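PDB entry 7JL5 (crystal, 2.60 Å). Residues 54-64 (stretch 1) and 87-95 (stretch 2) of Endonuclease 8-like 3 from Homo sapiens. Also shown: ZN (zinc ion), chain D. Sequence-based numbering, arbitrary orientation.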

# COMPACT_ATOMS: atom_id res chain seq x y z
N PHE A 54 6.21 6.30 3.09
CA PHE A 54 5.59 5.76 4.28
C PHE A 54 6.54 5.87 5.47
O PHE A 54 7.76 5.96 5.30
CB PHE A 54 5.21 4.29 4.07
CG PHE A 54 4.01 4.08 3.19
CD1 PHE A 54 3.35 5.15 2.61
CD2 PHE A 54 3.55 2.80 2.94
CE1 PHE A 54 2.25 4.95 1.80
CE2 PHE A 54 2.45 2.59 2.13
CZ PHE A 54 1.80 3.66 1.56
N PRO A 55 6.01 5.88 6.69
CA PRO A 55 6.88 5.86 7.88
C PRO A 55 7.65 4.56 7.98
O PRO A 55 7.39 3.58 7.28
CB PRO A 55 5.90 6.04 9.05
CG PRO A 55 4.56 5.65 8.50
CD PRO A 55 4.59 6.03 7.05
N PHE A 56 8.62 4.56 8.89
CA PHE A 56 9.41 3.38 9.20
C PHE A 56 8.91 2.78 10.51
O PHE A 56 8.71 3.50 11.49
CB PHE A 56 10.90 3.72 9.32
CG PHE A 56 11.51 4.20 8.04
CD1 PHE A 56 12.06 3.31 7.13
CD2 PHE A 56 11.54 5.55 7.73
CE1 PHE A 56 12.62 3.75 5.95
CE2 PHE A 56 12.11 6.00 6.56
CZ PHE A 56 12.65 5.10 5.67
N CYS A 57 8.71 1.46 10.52
CA CYS A 57 8.33 0.79 11.76
C CYS A 57 9.55 0.70 12.68
O CYS A 57 10.65 1.15 12.35
CB CYS A 57 7.75 -0.59 11.46
SG CYS A 57 8.97 -1.86 11.03
N ASN A 58 9.34 0.10 13.85
CA ASN A 58 10.41 0.05 14.84
C ASN A 58 11.53 -0.90 14.47
O ASN A 58 12.58 -0.88 15.13
CB ASN A 58 9.82 -0.33 16.20
CG ASN A 58 8.92 0.76 16.76
OD1 ASN A 58 7.74 0.53 17.03
ND2 ASN A 58 9.47 1.95 16.92
N HIS A 59 11.35 -1.73 13.44
CA HIS A 59 12.45 -2.54 12.92
C HIS A 59 13.39 -1.74 12.03
O HIS A 59 14.48 -2.24 11.70
CB HIS A 59 11.92 -3.72 12.11
CG HIS A 59 11.39 -4.85 12.95
ND1 HIS A 59 10.05 -5.12 13.06
CD2 HIS A 59 12.03 -5.78 13.70
CE1 HIS A 59 9.88 -6.17 13.85
NE2 HIS A 59 11.07 -6.59 14.25
N GLY A 60 13.01 -0.54 11.62
CA GLY A 60 13.73 0.19 10.60
C GLY A 60 13.25 -0.09 9.19
O GLY A 60 13.88 0.39 8.23
N LYS A 61 12.16 -0.83 9.03
CA LYS A 61 11.62 -1.20 7.73
C LYS A 61 10.43 -0.32 7.36
O LYS A 61 9.76 0.23 8.23
CB LYS A 61 11.21 -2.68 7.73
CG LYS A 61 12.37 -3.63 7.93
CD LYS A 61 11.92 -5.07 8.14
CE LYS A 61 13.09 -6.03 7.99
NZ LYS A 61 12.85 -7.35 8.63
N ARG A 62 10.19 -0.20 6.06
CA ARG A 62 9.05 0.58 5.59
C ARG A 62 7.76 -0.06 6.07
O ARG A 62 7.55 -1.27 5.92
CB ARG A 62 9.06 0.66 4.06
CG ARG A 62 10.09 1.61 3.49
CD ARG A 62 9.66 3.07 3.62
NE ARG A 62 10.61 3.95 2.96
CZ ARG A 62 10.69 5.27 3.16
NH1 ARG A 62 9.87 5.87 4.01
NH2 ARG A 62 11.60 5.98 2.51
N SER A 63 6.88 0.75 6.65
CA SER A 63 5.61 0.24 7.14
C SER A 63 4.67 -0.06 5.98
O SER A 63 4.89 0.37 4.84
CB SER A 63 4.97 1.25 8.10
OG SER A 63 4.93 2.54 7.53
N THR A 64 3.63 -0.82 6.28
CA THR A 64 2.58 -1.16 5.33
C THR A 64 1.30 -0.42 5.70
O THR A 64 1.00 -0.22 6.88
CB THR A 64 2.32 -2.67 5.30
OG1 THR A 64 3.40 -3.33 4.63
CG2 THR A 64 1.01 -2.98 4.58
ZN ZN D . 8.51 -3.62 12.53
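Stretch 2 (87-95) EKQCNFFQW

Stretch 1 contains no helix and is mostly irregular loop. Cys57 to Gly60 form a type I beta turn, closed by a hydrogen bond from Gly60 N to Cys57 O at 3.0 Å. Backbone hydrogen bonds also run from Cys57 N to Lys61 O at 2.8 Å and from Ser63 N to Pro55 O at 2.9 Å, folding the chain back on itself. Gly60 has phi/psi of 90/7, where a CB would press on the carbonyl O of the preceding residue.

Stretch 2 begins as loop or turn and is a strand by its end, at Gln94 and Trp95. It runs past stretch 1 in the opposite sense. Cys57 faces Phe92, with their CA atoms 5.3 Å apart, while Pro55 is nearest Gln94, at 8.2 Å between CA atoms. No backbone hydrogen bond joins the two stretches.

A zinc ion ties them together. Cys57 SG and Cys90 SG each bind ZN at 2.4 Å, and His59 ND1 binds it at 2.2 Å; the fourth ligand lies elsewhere in the structure. Cys90 SG also accepts a weak hydrogen bond from Asn58 N at 3.4 Å, and one from Phe92 N, within its own stretch, at 3.5 Å. In the same way, His59 N donates to Cys57 SG at 3.4 Å.

The His59 ring meets stretch 2 with its edge. Its CE1 is 3.3 Å from Lys88 O and 3.5 Å from Cys90 N.

Phe92 points toward stretch 1 and has the largest covered area. Cys57 CA lies over one ring face, 3.6 Å from Phe92 CG, in a CH-pi contact. Pro55 CB packs against Phe92 CZ at 3.6 Å, and Ser63 CB is 3.8 Å from Phe92 CE2. Further along, Pro55 CG is 3.6 Å from Gln94 NE2. Phe93 points away and makes no contact with stretch 1.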

# COMPACT_ATOMS: atom_id res chain seq x y z
N GLU A 87 3.21 -12.74 13.95
CA GLU A 87 4.11 -13.38 14.91
C GLU A 87 5.36 -12.54 15.16
O GLU A 87 5.87 -12.53 16.29
CB GLU A 87 4.50 -14.77 14.41
N LYS A 88 5.87 -11.84 14.14
CA LYS A 88 7.11 -11.10 14.25
C LYS A 88 6.93 -9.60 14.10
O LYS A 88 7.93 -8.87 14.01
CB LYS A 88 8.12 -11.61 13.22
N GLN A 89 5.70 -9.11 14.06
CA GLN A 89 5.47 -7.67 13.94
C GLN A 89 6.00 -6.94 15.16
O GLN A 89 5.90 -7.42 16.29
CB GLN A 89 3.97 -7.38 13.79
CG GLN A 89 3.45 -7.44 12.37
CD GLN A 89 2.04 -6.87 12.26
OE1 GLN A 89 1.06 -7.56 12.53
NE2 GLN A 89 1.95 -5.60 11.89
N CYS A 90 6.57 -5.76 14.93
CA CYS A 90 6.86 -4.84 16.02
C CYS A 90 5.55 -4.18 16.44
O CYS A 90 4.47 -4.56 15.98
CB CYS A 90 7.92 -3.82 15.62
SG CYS A 90 7.38 -2.58 14.43
N ASN A 91 5.62 -3.16 17.29
CA ASN A 91 4.44 -2.52 17.84
C ASN A 91 4.12 -1.18 17.19
O ASN A 91 3.30 -0.43 17.72
CB ASN A 91 4.61 -2.34 19.35
CG ASN A 91 5.71 -1.35 19.70
OD1 ASN A 91 6.89 -1.61 19.47
ND2 ASN A 91 5.32 -0.21 20.27
N PHE A 92 4.73 -0.88 16.05
CA PHE A 92 4.53 0.41 15.41
C PHE A 92 3.11 0.56 14.89
O PHE A 92 2.56 -0.35 14.26
CB PHE A 92 5.54 0.58 14.26
CG PHE A 92 5.32 1.83 13.45
CD1 PHE A 92 5.73 3.06 13.92
CD2 PHE A 92 4.73 1.76 12.20
CE1 PHE A 92 5.54 4.21 13.17
CE2 PHE A 92 4.53 2.90 11.44
CZ PHE A 92 4.94 4.13 11.93
N PHE A 93 2.51 1.71 15.16
CA PHE A 93 1.22 2.09 14.59
C PHE A 93 1.20 3.60 14.41
O PHE A 93 1.74 4.33 15.24
CB PHE A 93 0.04 1.66 15.47
CG PHE A 93 -1.28 2.18 15.00
CD1 PHE A 93 -2.06 1.44 14.13
CD2 PHE A 93 -1.74 3.42 15.41
CE1 PHE A 93 -3.28 1.92 13.69
CE2 PHE A 93 -2.95 3.91 14.97
CZ PHE A 93 -3.72 3.16 14.11
N GLN A 94 0.58 4.06 13.32
CA GLN A 94 0.53 5.48 13.03
C GLN A 94 -0.62 5.76 12.07
O GLN A 94 -0.72 5.11 11.02
CB GLN A 94 1.85 5.96 12.42
CG GLN A 94 1.89 7.44 12.10
CD GLN A 94 3.26 7.89 11.61
OE1 GLN A 94 4.26 7.76 12.32
NE2 GLN A 94 3.31 8.42 10.40
N TRP A 95 -1.47 6.71 12.43
CA TRP A 95 -2.53 7.15 11.52
C TRP A 95 -1.92 7.90 10.34
O TRP A 95 -0.94 8.64 10.48
CB TRP A 95 -3.52 8.06 12.25
CG TRP A 95 -4.39 7.36 13.25
CD1 TRP A 95 -4.35 7.49 14.61
CD2 TRP A 95 -5.44 6.43 12.97
NE1 TRP A 95 -5.30 6.69 15.19
CE2 TRP A 95 -5.98 6.03 14.20
CE3 TRP A 95 -5.96 5.88 11.79
CZ2 TRP A 95 -7.03 5.11 14.29
CZ3 TRP A 95 -7.00 4.97 11.88
CH2 TRP A 95 -7.52 4.60 13.13